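PDB 5MUL: neuraminidase from Bacteroides thetaiotaomicron, which probably acts as a beta-propeller rhamnosidase of a glycoside hydrolase family, and binds glucuronic acid in a pocket. Local coordinates for residues H224-A229 against P281-Y286; T237-K240 against E244-K247; P295-V300 against P330-R335; P334-E339 against I343-R348. One frame throughout, in Å; residues are numbered along the deposited sequence.

The four contacts sample a beta-propeller at three levels: within a blade, between blades and at the rim. Contact 4 pairs the first two strands of one blade through backbone hydrogen bonds, with apolar side chains on both faces. Contacts 1, 3 and 4 are buried; 1 and 3 each join parts that do not share a sheet: contact 1 is apolar packing between neighbouring blades, whereas contact 3 adds one tyrosine hydroxyl bound to a backbone carbonyl. Strands 281-287 and 296-302 of these two contacts are neighbours in one sheet, and contacts 3 and 4 share P334 and R335. Contact 2, partly exposed and farther out, mixes backbone bonds, water, charge and aromatic packing, touching contact 1 through Y246.

Contact 1 of 4, residues H224-A229 against P281-Y286; sequences HDLCYA and PYIATY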
loop_
_atom_site.group_PDB
_atom_site.type_symbol
_atom_site.label_atom_id
_atom_site.label_comp_id
_atom_site.label_asym_id
_atom_site.label_seq_id
_atom_site.Cartn_x
_atom_site.Cartn_y
_atom_site.Cartn_z
ATOM N N HIS A 224 16.215 9.414 1.625
ATOM C CA HIS A 224 17.012 8.937 2.736
ATOM C C HIS A 224 16.150 8.553 3.931
ATOM O O HIS A 224 15.107 9.186 4.162
ATOM C CB HIS A 224 18.081 9.970 3.179
ATOM C CG HIS A 224 17.531 11.297 3.631
ATOM N ND1 HIS A 224 17.307 11.606 4.965
ATOM C CD2 HIS A 224 17.201 12.401 2.926
ATOM C CE1 HIS A 224 16.876 12.851 5.046
ATOM N NE2 HIS A 224 16.779 13.349 3.826
ATOM N N ASP A 225 16.608 7.525 4.633
ATOM C CA ASP A 225 16.075 7.077 5.919
ATOM C C ASP A 225 14.707 6.421 5.862
ATOM O O ASP A 225 13.983 6.559 4.886
ATOM C CB ASP A 225 16.067 8.214 6.934
ATOM C CG ASP A 225 17.472 8.793 7.187
ATOM O OD1 ASP A 225 18.405 7.996 7.333
ATOM O OD2 ASP A 225 17.599 10.020 7.176
ATOM N N LEU A 226 14.403 5.685 6.921
ATOM C CA LEU A 226 13.105 5.081 7.089
ATOM C C LEU A 226 12.641 5.387 8.519
ATOM O O LEU A 226 13.335 5.022 9.476
ATOM C CB LEU A 226 13.241 3.602 6.790
ATOM C CG LEU A 226 11.989 2.753 6.853
ATOM C CD1 LEU A 226 10.930 3.213 5.859
ATOM C CD2 LEU A 226 12.325 1.279 6.645
ATOM N N CYS A 227 11.502 6.054 8.641
ATOM C CA CYS A 227 10.956 6.505 9.890
ATOM C C CYS A 227 9.617 5.846 10.194
ATOM O O CYS A 227 8.985 5.313 9.270
ATOM C CB CYS A 227 10.787 8.017 9.834
ATOM S SG CYS A 227 12.348 8.935 9.658
ATOM N N TYR A 228 9.208 5.888 11.459
ATOM C CA TYR A 228 8.044 5.134 11.911
ATOM C C TYR A 228 7.252 5.889 12.948
ATOM O O TYR A 228 7.836 6.596 13.784
ATOM C CB TYR A 228 8.509 3.812 12.472
ATOM C CG TYR A 228 7.405 2.948 13.031
ATOM C CD1 TYR A 228 6.584 2.186 12.195
ATOM C CD2 TYR A 228 7.178 2.872 14.389
ATOM C CE1 TYR A 228 5.581 1.388 12.709
ATOM C CE2 TYR A 228 6.171 2.087 14.908
ATOM C CZ TYR A 228 5.373 1.314 14.084
ATOM O OH TYR A 228 4.379 0.540 14.628
ATOM N N ALA A 229 5.934 5.687 12.942
ATOM C CA ALA A 229 5.027 6.099 13.984
ATOM C C ALA A 229 3.820 5.178 14.010
ATOM O O ALA A 229 3.476 4.566 12.983
ATOM C CB ALA A 229 4.564 7.527 13.770
ATOM N N PRO A 281 5.523 -4.085 13.648
ATOM C CA PRO A 281 5.546 -3.604 12.277
ATOM C C PRO A 281 6.661 -4.202 11.425
ATOM O O PRO A 281 7.762 -4.486 11.917
ATOM C CB PRO A 281 5.788 -2.107 12.464
ATOM C CG PRO A 281 6.690 -2.056 13.652
ATOM C CD PRO A 281 6.199 -3.142 14.564
ATOM N N TYR A 282 6.379 -4.338 10.145
ATOM C CA TYR A 282 7.290 -4.842 9.134
ATOM C C TYR A 282 7.223 -3.940 7.927
ATOM O O TYR A 282 6.124 -3.591 7.488
ATOM C CB TYR A 282 6.899 -6.275 8.714
ATOM C CG TYR A 282 6.928 -7.311 9.805
ATOM C CD1 TYR A 282 5.915 -7.381 10.719
ATOM C CD2 TYR A 282 7.973 -8.222 9.915
ATOM C CE1 TYR A 282 5.898 -8.327 11.713
ATOM C CE2 TYR A 282 7.961 -9.177 10.909
ATOM C CZ TYR A 282 6.920 -9.190 11.808
ATOM O OH TYR A 282 6.862 -10.125 12.838
ATOM N N ILE A 283 8.355 -3.513 7.411
ATOM C CA ILE A 283 8.406 -2.628 6.275
ATOM C C ILE A 283 9.226 -3.299 5.183
ATOM O O ILE A 283 10.317 -3.788 5.463
ATOM C CB ILE A 283 9.066 -1.271 6.634
ATOM C CG1 ILE A 283 8.345 -0.613 7.821
ATOM C CG2 ILE A 283 9.097 -0.363 5.419
ATOM C CD1 ILE A 283 9.160 0.433 8.528
ATOM N N ALA A 284 8.706 -3.312 3.956
ATOM C CA ALA A 284 9.407 -3.868 2.803
ATOM C C ALA A 284 9.872 -2.764 1.877
ATOM O O ALA A 284 9.082 -1.897 1.502
ATOM C CB ALA A 284 8.481 -4.828 2.042
ATOM N N THR A 285 11.153 -2.768 1.513
ATOM C CA THR A 285 11.699 -1.813 0.586
ATOM C C THR A 285 13.010 -2.361 0.013
ATOM O O THR A 285 13.252 -3.553 0.125
ATOM C CB THR A 285 11.919 -0.481 1.286
ATOM O OG1 THR A 285 12.267 0.469 0.293
ATOM C CG2 THR A 285 12.957 -0.595 2.391
ATOM N N TYR A 286 13.792 -1.519 -0.652
ATOM C CA TYR A 286 15.111 -1.950 -1.144
ATOM C C TYR A 286 16.077 -0.789 -1.077
ATOM O O TYR A 286 15.644 0.356 -1.126
ATOM C CB TYR A 286 15.047 -2.561 -2.553
ATOM C CG TYR A 286 14.578 -1.704 -3.679
ATOM C CD1 TYR A 286 15.361 -0.658 -4.192
ATOM C CD2 TYR A 286 13.335 -1.928 -4.287
ATOM C CE1 TYR A 286 14.927 0.109 -5.253
ATOM C CE2 TYR A 286 12.895 -1.154 -5.328
ATOM C CZ TYR A 286 13.680 -0.125 -5.826
ATOM O OH TYR A 286 13.220 0.638 -6.872
#
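The hydroxyl of Y228, gripped by hydrogen bonds to H209 ND1 and R230 NE, also rests against the ring of P281, its OH 3.6 Å from P281 CG. Here polar and apolar roles meet in one side chain: the oxygen is fixed by its own blade while CE1 and CZ of the ring pack on the next. Y228 and P281 cross at about a right angle, and Y228 CE1 comes within 3.5 Å of P281 CB. With CG anti to the backbone N (chi1 178°), the Y228 side chain stretches out from its strand to meet the proline. A phenylalanine here would probably keep much of this packing but leave H209 ND1 and R230 NE without the oxygen they share.

Two residues back along the strand, L226, in one of its two conformers, meets I283 tip to tip. Its CD2 then touches both branches of the isoleucine, lying 3.8 Å from I283 CD1 and equally near I283 CG2. The backbones stay well apart, with L226 CA 9.1 Å from I283 CA, a spacing of stacked sheets rather than paired strands. The contact thus belongs to the interface between two blades of the beta-propeller. Strand 223-231 is the third of its four-stranded antiparallel sheet and strand 281-287 the second of the following one; P281 and I283 also reach strand 208-215, while W307, from strand 307-311, meets the Y228 ring edge-to-face.

Contact 2 of 4, residues T237-K240 against E244-K247; sequences TWYK and EQYK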
loop_
_atom_site.group_PDB
_atom_site.type_symbol
_atom_site.label_atom_id
_atom_site.label_comp_id
_atom_site.label_asym_id
_atom_site.label_seq_id
_atom_site.Cartn_x
_atom_site.Cartn_y
_atom_site.Cartn_z
ATOM N N THR A 237 -3.422 10.487 18.656
ATOM C CA THR A 237 -2.143 10.464 19.369
ATOM C C THR A 237 -1.198 9.497 18.648
ATOM O O THR A 237 -1.653 8.425 18.197
ATOM C CB THR A 237 -2.367 9.979 20.828
ATOM O OG1 THR A 237 -3.453 10.722 21.408
ATOM C CG2 THR A 237 -1.094 10.132 21.699
ATOM N N TRP A 238 0.092 9.812 18.537
ATOM C CA TRP A 238 1.064 9.030 17.833
ATOM C C TRP A 238 2.217 8.690 18.759
ATOM O O TRP A 238 2.625 9.510 19.615
ATOM C CB TRP A 238 1.556 9.784 16.564
ATOM C CG TRP A 238 0.432 9.890 15.604
ATOM C CD1 TRP A 238 -0.566 10.796 15.605
ATOM C CD2 TRP A 238 0.144 8.969 14.543
ATOM N NE1 TRP A 238 -1.469 10.518 14.595
ATOM C CE2 TRP A 238 -1.052 9.390 13.940
ATOM C CE3 TRP A 238 0.783 7.840 14.048
ATOM C CZ2 TRP A 238 -1.627 8.698 12.870
ATOM C CZ3 TRP A 238 0.199 7.153 12.989
ATOM C CH2 TRP A 238 -0.979 7.600 12.411
ATOM N N TYR A 239 2.766 7.508 18.557
ATOM C CA TYR A 239 3.855 6.947 19.356
ATOM C C TYR A 239 4.981 6.433 18.525
ATOM O O TYR A 239 4.808 5.972 17.385
ATOM C CB TYR A 239 3.347 5.772 20.215
ATOM C CG TYR A 239 2.511 6.205 21.368
ATOM C CD1 TYR A 239 1.172 6.475 21.240
ATOM C CD2 TYR A 239 3.095 6.397 22.623
ATOM C CE1 TYR A 239 0.406 6.906 22.301
ATOM C CE2 TYR A 239 2.341 6.824 23.680
ATOM C CZ TYR A 239 1.005 7.082 23.540
ATOM O OH TYR A 239 0.267 7.498 24.626
ATOM N N LYS A 240 6.167 6.409 19.116
ATOM C CA LYS A 240 7.294 5.645 18.649
ATOM C C LYS A 240 7.132 4.187 19.106
ATOM O O LYS A 240 6.366 3.900 20.061
ATOM C CB LYS A 240 8.580 6.237 19.216
ATOM C CG LYS A 240 8.779 7.678 18.785
ATOM C CD LYS A 240 10.129 8.254 19.208
ATOM C CE LYS A 240 10.282 9.653 18.638
ATOM N NZ LYS A 240 11.671 10.157 18.883
ATOM N N GLU A 244 7.379 5.978 23.544
ATOM C CA GLU A 244 7.457 7.435 23.690
ATOM C C GLU A 244 6.370 8.066 22.822
ATOM O O GLU A 244 6.227 7.720 21.640
ATOM C CB GLU A 244 8.843 7.942 23.278
ATOM C CG GLU A 244 9.080 9.462 23.422
ATOM C CD GLU A 244 10.481 9.891 22.977
ATOM O OE1 GLU A 244 11.447 9.486 23.659
ATOM O OE2 GLU A 244 10.635 10.623 21.967
ATOM N N GLN A 245 5.618 8.988 23.380
ATOM C CA GLN A 245 4.572 9.707 22.677
ATOM C C GLN A 245 5.200 10.836 21.895
ATOM O O GLN A 245 6.059 11.565 22.399
ATOM C CB GLN A 245 3.555 10.270 23.667
ATOM C CG GLN A 245 2.310 10.859 23.050
ATOM C CD GLN A 245 1.359 11.373 24.128
ATOM O OE1 GLN A 245 0.874 10.600 24.917
ATOM N NE2 GLN A 245 1.110 12.667 24.172
ATOM N N TYR A 246 4.778 11.017 20.653
ATOM C CA TYR A 246 5.197 12.170 19.844
ATOM C C TYR A 246 4.450 13.404 20.282
ATOM O O TYR A 246 3.270 13.356 20.582
ATOM C CB TYR A 246 4.853 11.917 18.367
ATOM C CG TYR A 246 5.769 11.067 17.613
ATOM C CD1 TYR A 246 6.990 11.553 17.189
ATOM C CD2 TYR A 246 5.394 9.772 17.224
ATOM C CE1 TYR A 246 7.834 10.822 16.391
ATOM C CE2 TYR A 246 6.240 9.013 16.448
ATOM C CZ TYR A 246 7.452 9.539 15.994
ATOM O OH TYR A 246 8.294 8.834 15.177
ATOM N N LYS A 247 5.134 14.553 20.194
ATOM C CA LYS A 247 4.461 15.830 20.097
ATOM C C LYS A 247 4.455 16.232 18.620
ATOM O O LYS A 247 5.489 16.412 18.026
ATOM C CB LYS A 247 5.198 16.880 20.938
ATOM C CG LYS A 247 4.750 18.337 20.808
ATOM C CD LYS A 247 3.477 18.640 21.536
ATOM C CE LYS A 247 3.232 20.158 21.614
ATOM N NZ LYS A 247 4.046 20.879 22.651
HETATM O O HOH W 1 0.811 12.489 19.451
#
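W238 O accepts a hydrogen bond from Y246 N (2.8 Å, 163°) just where an Asp box ends, the S-X-D-X-G-X-T-W turn of BNR repeats, whose last two residues are T237 and W238. K240 N answers with a bond to E244 O, also 2.8 Å, so that Y239 and Q245 form a single backbone bridge. A water spans the same two segments, accepting from W238 N and donating to Y246 O at 2.8 Å.

K240 puts CG anti to the carbonyl carbon (chi1 -60°) and then runs extended across the Y246 ring, its CG lying over one face at 3.9 Å from the ring centroid in a CH-pi contact. Alongside it, pointing the same way, E244 offers OE2 to K240 NZ in a salt bridge whose 3.3 Å hydrogen bond is weak; the ammonium has a second partner in N254 O. Q245 CG lies over one face of the Y239 ring, toward its rim, in another, and the amide stands nearly perpendicular to that ring, while one T237 conformer packs CG2 on Q245 CD.

A second shell sets these groups in place. Within the Asp box, T237 OG1 bonds to D233, T237 O to S231 OG and W238 NE1 to G235 O, and the indole packs on A229, I208 and L210 of its own blade. The Y246 hydroxyl is hydrogen-bonded both to Y228 O and to E256 N.

Contact 3 of 4, residues P295-V300 against P330-R335; sequences PQYRIV and PVARPR
The Y297 ring has A332 O at its edge, close to the ring plane, while P334 and V331 approach it obliquely and the ring of F347 meets it with the two planes about 55° apart. One aromatic side chain thus carries the whole contact. A chi1 of -78°, which keeps CG beside the backbone N, sends the ring off strand 296-302 and across to the 330-335 loop.

At the far end Y297 OH donates to A332 O over 2.7 Å. The donor lies in the carbonyl plane on a lone pair, with a C=O...donor angle of 130°. V331 comes from the opposite direction, its CB 3.3 Å from Y297 OH. Nearer the strand, P334 slants past the ring, its CB 4.0 Å from Y297 CE1.

The contact shows how successive propeller blades can be tied by a connecting loop: residues 330-334 lead into strand 335-339, the first of the next blade, while Y297 belongs to the third strand of the blade before. The loop is held from other directions as well, since A332 has a backbone bond with R348, R333 N bonds to E383 and P334 also packs on A284. Chemically, the buried phenol does two jobs, its carbons filling space beside P334 while its hydroxyl gives a backbone carbonyl in an irregular segment the donor that a paired strand would otherwise supply.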
loop_
_atom_site.group_PDB
_atom_site.type_symbol
_atom_site.label_atom_id
_atom_site.label_comp_id
_atom_site.label_asym_id
_atom_site.label_seq_id
_atom_site.Cartn_x
_atom_site.Cartn_y
_atom_site.Cartn_z
ATOM N N PRO A 295 21.780 -2.999 -5.456
ATOM C CA PRO A 295 20.649 -2.853 -4.516
ATOM C C PRO A 295 19.997 -4.208 -4.188
ATOM O O PRO A 295 19.940 -5.094 -5.070
ATOM C CB PRO A 295 19.683 -1.952 -5.277
ATOM C CG PRO A 295 20.480 -1.350 -6.380
ATOM C CD PRO A 295 21.494 -2.371 -6.745
ATOM N N GLN A 296 19.567 -4.361 -2.934
ATOM C CA GLN A 296 18.952 -5.606 -2.446
ATOM C C GLN A 296 17.624 -5.311 -1.786
ATOM O O GLN A 296 17.460 -4.285 -1.143
ATOM C CB GLN A 296 19.842 -6.278 -1.426
ATOM C CG GLN A 296 21.252 -6.610 -1.950
ATOM C CD GLN A 296 21.304 -7.787 -2.914
ATOM O OE1 GLN A 296 20.326 -8.535 -3.113
ATOM N NE2 GLN A 296 22.479 -7.969 -3.523
ATOM N N TYR A 297 16.682 -6.221 -1.962
ATOM C CA TYR A 297 15.431 -6.176 -1.201
ATOM C C TYR A 297 15.694 -6.361 0.252
ATOM O O TYR A 297 16.568 -7.142 0.655
ATOM C CB TYR A 297 14.482 -7.254 -1.707
ATOM C CG TYR A 297 13.776 -6.933 -2.984
ATOM C CD1 TYR A 297 12.747 -5.978 -3.002
ATOM C CD2 TYR A 297 14.066 -7.580 -4.177
ATOM C CE1 TYR A 297 12.052 -5.702 -4.145
ATOM C CE2 TYR A 297 13.368 -7.309 -5.329
ATOM C CZ TYR A 297 12.356 -6.367 -5.318
ATOM O OH TYR A 297 11.635 -6.129 -6.461
ATOM N N ARG A 298 14.934 -5.659 1.074
ATOM C CA ARG A 298 15.105 -5.669 2.500
ATOM C C ARG A 298 13.762 -5.820 3.201
ATOM O O ARG A 298 12.722 -5.385 2.677
ATOM C CB ARG A 298 15.687 -4.324 3.000
ATOM C CG ARG A 298 16.843 -3.733 2.210
ATOM C CD ARG A 298 18.134 -4.370 2.587
ATOM N NE ARG A 298 19.224 -3.896 1.735
ATOM C CZ ARG A 298 20.513 -3.906 2.081
ATOM N NH1 ARG A 298 20.880 -4.297 3.299
ATOM N NH2 ARG A 298 21.419 -3.476 1.210
ATOM N N ILE A 299 13.822 -6.358 4.401
ATOM C CA ILE A 299 12.722 -6.366 5.340
ATOM C C ILE A 299 13.234 -5.658 6.599
ATOM O O ILE A 299 14.345 -5.959 7.070
ATOM C CB ILE A 299 12.196 -7.801 5.574
ATOM C CG1 ILE A 299 10.971 -7.783 6.476
ATOM C CG2 ILE A 299 13.273 -8.750 6.114
ATOM C CD1 ILE A 299 9.726 -7.315 5.759
ATOM N N VAL A 300 12.470 -4.713 7.112
ATOM C CA VAL A 300 12.816 -3.941 8.304
ATOM C C VAL A 300 11.708 -4.165 9.304
ATOM O O VAL A 300 10.539 -3.997 8.959
ATOM C CB VAL A 300 12.952 -2.434 7.975
ATOM C CG1 VAL A 300 13.212 -1.623 9.235
ATOM C CG2 VAL A 300 14.034 -2.207 6.944
ATOM N N PRO A 330 14.456 -1.967 -12.828
ATOM C CA PRO A 330 14.452 -3.418 -13.114
ATOM C C PRO A 330 13.856 -4.305 -12.016
ATOM O O PRO A 330 13.765 -5.537 -12.204
ATOM C CB PRO A 330 15.931 -3.742 -13.341
ATOM C CG PRO A 330 16.699 -2.622 -12.739
ATOM C CD PRO A 330 15.826 -1.417 -12.775
ATOM N N VAL A 331 13.501 -3.709 -10.881
ATOM C CA VAL A 331 12.811 -4.391 -9.789
ATOM C C VAL A 331 11.589 -3.596 -9.368
ATOM O O VAL A 331 11.524 -2.381 -9.582
ATOM C CB VAL A 331 13.715 -4.633 -8.582
ATOM C CG1 VAL A 331 15.002 -5.293 -9.022
ATOM C CG2 VAL A 331 14.028 -3.356 -7.813
ATOM N N ALA A 332 10.614 -4.301 -8.780
ATOM C CA ALA A 332 9.356 -3.674 -8.334
ATOM C C ALA A 332 9.428 -3.297 -6.860
ATOM O O ALA A 332 10.164 -3.891 -6.082
ATOM C CB ALA A 332 8.189 -4.641 -8.532
ATOM N N ARG A 333 8.574 -2.357 -6.490
ATOM C CA ARG A 333 8.355 -2.081 -5.081
ATOM C C ARG A 333 7.642 -3.314 -4.480
ATOM O O ARG A 333 6.704 -3.835 -5.100
ATOM C CB ARG A 333 7.470 -0.852 -4.929
ATOM C CG ARG A 333 8.152 0.470 -5.339
ATOM C CD ARG A 333 7.094 1.524 -5.726
ATOM N NE ARG A 333 7.545 2.920 -5.621
ATOM C CZ ARG A 333 8.011 3.663 -6.628
ATOM N NH1 ARG A 333 8.419 4.911 -6.392
ATOM N NH2 ARG A 333 8.110 3.180 -7.874
ATOM N N PRO A 334 8.088 -3.803 -3.339
ATOM C CA PRO A 334 7.597 -5.059 -2.791
ATOM C C PRO A 334 6.337 -4.933 -1.966
ATOM O O PRO A 334 6.005 -3.827 -1.473
ATOM C CB PRO A 334 8.737 -5.518 -1.931
ATOM C CG PRO A 334 9.337 -4.230 -1.407
ATOM C CD PRO A 334 9.227 -3.291 -2.563
ATOM N N ARG A 335 5.656 -6.074 -1.801
ATOM C CA ARG A 335 4.501 -6.211 -0.901
ATOM C C ARG A 335 4.775 -7.348 0.074
ATOM O O ARG A 335 5.482 -8.302 -0.278
ATOM C CB ARG A 335 3.173 -6.504 -1.652
ATOM C CG ARG A 335 2.669 -5.408 -2.561
ATOM C CD ARG A 335 2.058 -4.301 -1.741
ATOM N NE ARG A 335 0.672 -4.595 -1.430
ATOM C CZ ARG A 335 -0.276 -3.666 -1.315
ATOM N NH1 ARG A 335 0.013 -2.373 -1.450
ATOM N NH2 ARG A 335 -1.530 -4.036 -1.073
#

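Contact 4 of 4, residues P334-E339 against I343-R348; sequences PRIVVE and IFYIFR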
loop_
_atom_site.group_PDB
_atom_site.type_symbol
_atom_site.label_atom_id
_atom_site.label_comp_id
_atom_site.label_asym_id
_atom_site.label_seq_id
_atom_site.Cartn_x
_atom_site.Cartn_y
_atom_site.Cartn_z
ATOM N N PRO A 334 8.088 -3.803 -3.339
ATOM C CA PRO A 334 7.597 -5.059 -2.791
ATOM C C PRO A 334 6.337 -4.933 -1.966
ATOM O O PRO A 334 6.005 -3.827 -1.473
ATOM C CB PRO A 334 8.737 -5.518 -1.931
ATOM C CG PRO A 334 9.337 -4.230 -1.407
ATOM C CD PRO A 334 9.227 -3.291 -2.563
ATOM N N ARG A 335 5.656 -6.074 -1.801
ATOM C CA ARG A 335 4.501 -6.211 -0.901
ATOM C C ARG A 335 4.775 -7.348 0.074
ATOM O O ARG A 335 5.482 -8.302 -0.278
ATOM C CB ARG A 335 3.173 -6.504 -1.652
ATOM C CG ARG A 335 2.669 -5.408 -2.561
ATOM C CD ARG A 335 2.058 -4.301 -1.741
ATOM N NE ARG A 335 0.672 -4.595 -1.430
ATOM C CZ ARG A 335 -0.276 -3.666 -1.315
ATOM N NH1 ARG A 335 0.013 -2.373 -1.450
ATOM N NH2 ARG A 335 -1.530 -4.036 -1.073
ATOM N N ILE A 336 4.210 -7.283 1.260
ATOM C CA ILE A 336 4.411 -8.339 2.273
ATOM C C ILE A 336 3.128 -8.674 2.976
ATOM O O ILE A 336 2.285 -7.807 3.225
ATOM C CB ILE A 336 5.462 -7.983 3.342
ATOM C CG1 ILE A 336 5.281 -6.553 3.857
ATOM C CG2 ILE A 336 6.878 -8.241 2.826
ATOM C CD1 ILE A 336 6.036 -6.299 5.143
ATOM N N VAL A 337 2.979 -9.954 3.304
ATOM C CA VAL A 337 2.010 -10.397 4.291
ATOM C C VAL A 337 2.773 -11.238 5.320
ATOM O O VAL A 337 3.806 -11.846 4.996
ATOM C CB VAL A 337 0.792 -11.191 3.706
ATOM C CG1 VAL A 337 -0.053 -10.265 2.863
ATOM C CG2 VAL A 337 1.220 -12.428 2.943
ATOM N N VAL A 338 2.294 -11.213 6.548
ATOM C CA VAL A 338 3.011 -11.848 7.638
ATOM C C VAL A 338 2.047 -12.621 8.519
ATOM O O VAL A 338 0.874 -12.276 8.653
ATOM C CB VAL A 338 3.789 -10.809 8.466
ATOM C CG1 VAL A 338 4.631 -9.910 7.571
ATOM C CG2 VAL A 338 2.831 -9.981 9.289
ATOM N N GLU A 339 2.577 -13.686 9.118
ATOM C CA GLU A 339 1.853 -14.519 10.072
ATOM C C GLU A 339 2.862 -14.789 11.183
ATOM O O GLU A 339 3.732 -15.633 10.996
ATOM C CB GLU A 339 1.428 -15.806 9.370
ATOM C CG GLU A 339 0.889 -16.934 10.242
ATOM C CD GLU A 339 -0.410 -16.575 10.886
ATOM O OE1 GLU A 339 -0.379 -15.799 11.855
ATOM O OE2 GLU A 339 -1.470 -17.059 10.427
ATOM N N ILE A 343 7.039 -14.694 6.831
ATOM C CA ILE A 343 6.860 -13.629 5.839
ATOM C C ILE A 343 6.704 -14.216 4.462
ATOM O O ILE A 343 7.442 -15.107 4.052
ATOM C CB ILE A 343 8.105 -12.726 5.749
ATOM C CG1 ILE A 343 8.646 -12.370 7.122
ATOM C CG2 ILE A 343 7.817 -11.507 4.871
ATOM C CD1 ILE A 343 7.739 -11.576 7.977
ATOM N N PHE A 344 5.750 -13.666 3.694
ATOM C CA PHE A 344 5.638 -13.903 2.272
ATOM C C PHE A 344 5.903 -12.559 1.606
ATOM O O PHE A 344 5.148 -11.599 1.854
ATOM C CB PHE A 344 4.233 -14.426 1.972
ATOM C CG PHE A 344 3.906 -15.711 2.686
ATOM C CD1 PHE A 344 3.360 -15.679 3.935
ATOM C CD2 PHE A 344 4.179 -16.937 2.101
ATOM C CE1 PHE A 344 3.079 -16.861 4.643
ATOM C CE2 PHE A 344 3.874 -18.122 2.793
ATOM C CZ PHE A 344 3.341 -18.065 4.037
ATOM N N TYR A 345 6.973 -12.464 0.839
ATOM C CA TYR A 345 7.499 -11.191 0.345
ATOM C C TYR A 345 7.388 -11.230 -1.165
ATOM O O TYR A 345 8.046 -12.049 -1.799
ATOM C CB TYR A 345 8.941 -11.090 0.849
ATOM C CG TYR A 345 9.643 -9.763 0.674
ATOM C CD1 TYR A 345 10.104 -9.348 -0.561
ATOM C CD2 TYR A 345 9.905 -8.959 1.772
ATOM C CE1 TYR A 345 10.795 -8.126 -0.719
ATOM C CE2 TYR A 345 10.608 -7.774 1.637
ATOM C CZ TYR A 345 11.026 -7.364 0.389
ATOM O OH TYR A 345 11.729 -6.179 0.211
ATOM N N ILE A 346 6.518 -10.396 -1.751
ATOM C CA ILE A 346 6.184 -10.495 -3.162
ATOM C C ILE A 346 6.926 -9.420 -3.916
ATOM O O ILE A 346 6.912 -8.254 -3.510
ATOM C CB ILE A 346 4.654 -10.352 -3.384
ATOM C CG1 ILE A 346 3.874 -11.321 -2.473
ATOM C CG2 ILE A 346 4.326 -10.541 -4.842
ATOM C CD1 ILE A 346 4.223 -12.775 -2.672
ATOM N N PHE A 347 7.558 -9.782 -5.010
ATOM C CA PHE A 347 8.369 -8.866 -5.778
ATOM C C PHE A 347 8.414 -9.260 -7.244
ATOM O O PHE A 347 7.740 -10.233 -7.679
ATOM C CB PHE A 347 9.783 -8.783 -5.176
ATOM C CG PHE A 347 10.594 -10.046 -5.301
ATOM C CD1 PHE A 347 10.391 -11.139 -4.458
ATOM C CD2 PHE A 347 11.610 -10.115 -6.242
ATOM C CE1 PHE A 347 11.168 -12.298 -4.579
ATOM C CE2 PHE A 347 12.367 -11.272 -6.381
ATOM C CZ PHE A 347 12.180 -12.336 -5.536
ATOM N N ARG A 348 9.135 -8.478 -8.032
ATOM C CA ARG A 348 9.347 -8.770 -9.463
ATOM C C ARG A 348 10.728 -8.235 -9.800
ATOM O O ARG A 348 11.051 -7.110 -9.396
ATOM C CB ARG A 348 8.248 -8.123 -10.292
ATOM C CG ARG A 348 8.435 -8.166 -11.802
ATOM C CD ARG A 348 9.240 -7.004 -12.364
ATOM N NE ARG A 348 8.599 -5.714 -12.122
ATOM C CZ ARG A 348 9.189 -4.523 -12.213
ATOM N NH1 ARG A 348 10.465 -4.412 -12.547
ATOM N NH2 ARG A 348 8.481 -3.443 -11.945
#
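Y345 and I336 form a non-hydrogen-bonded pair of this antiparallel hairpin, and their side chains press together on one face. I336 turns CG1 between its backbone N and carbonyl carbon (chi1 45°), which leaves CG2 to cross onto the tyrosine at 3.3 Å from Y345 CD2. A chi1 of -170° swings the Y345 ring away from its backbone N and lays it alongside P334, with Y345 CE1 3.5 Å from P334 CB. Farther along the same face, I343 bends CD1 to CG1 of one V338 conformer. On the other face V337 CG2 sits 3.7 Å from F344 CB, and the F344 ring stacks on H360.

R335 with I346 and V337 with F344 each exchange two backbone hydrogen bonds, the straightest from F344 N to V337 O (3.0 Å, 179°). These join the first two strands of a blade. A leucine in place of Y345 would probably leave R298 O without its hydroxyl partner and open a gap beside P334. The chemistry is divided: backbone bonds set the register, apolar branches pack on both faces, R335 leads away to H386, and the buried phenol oxygen is satisfied by R298 O of the preceding blade.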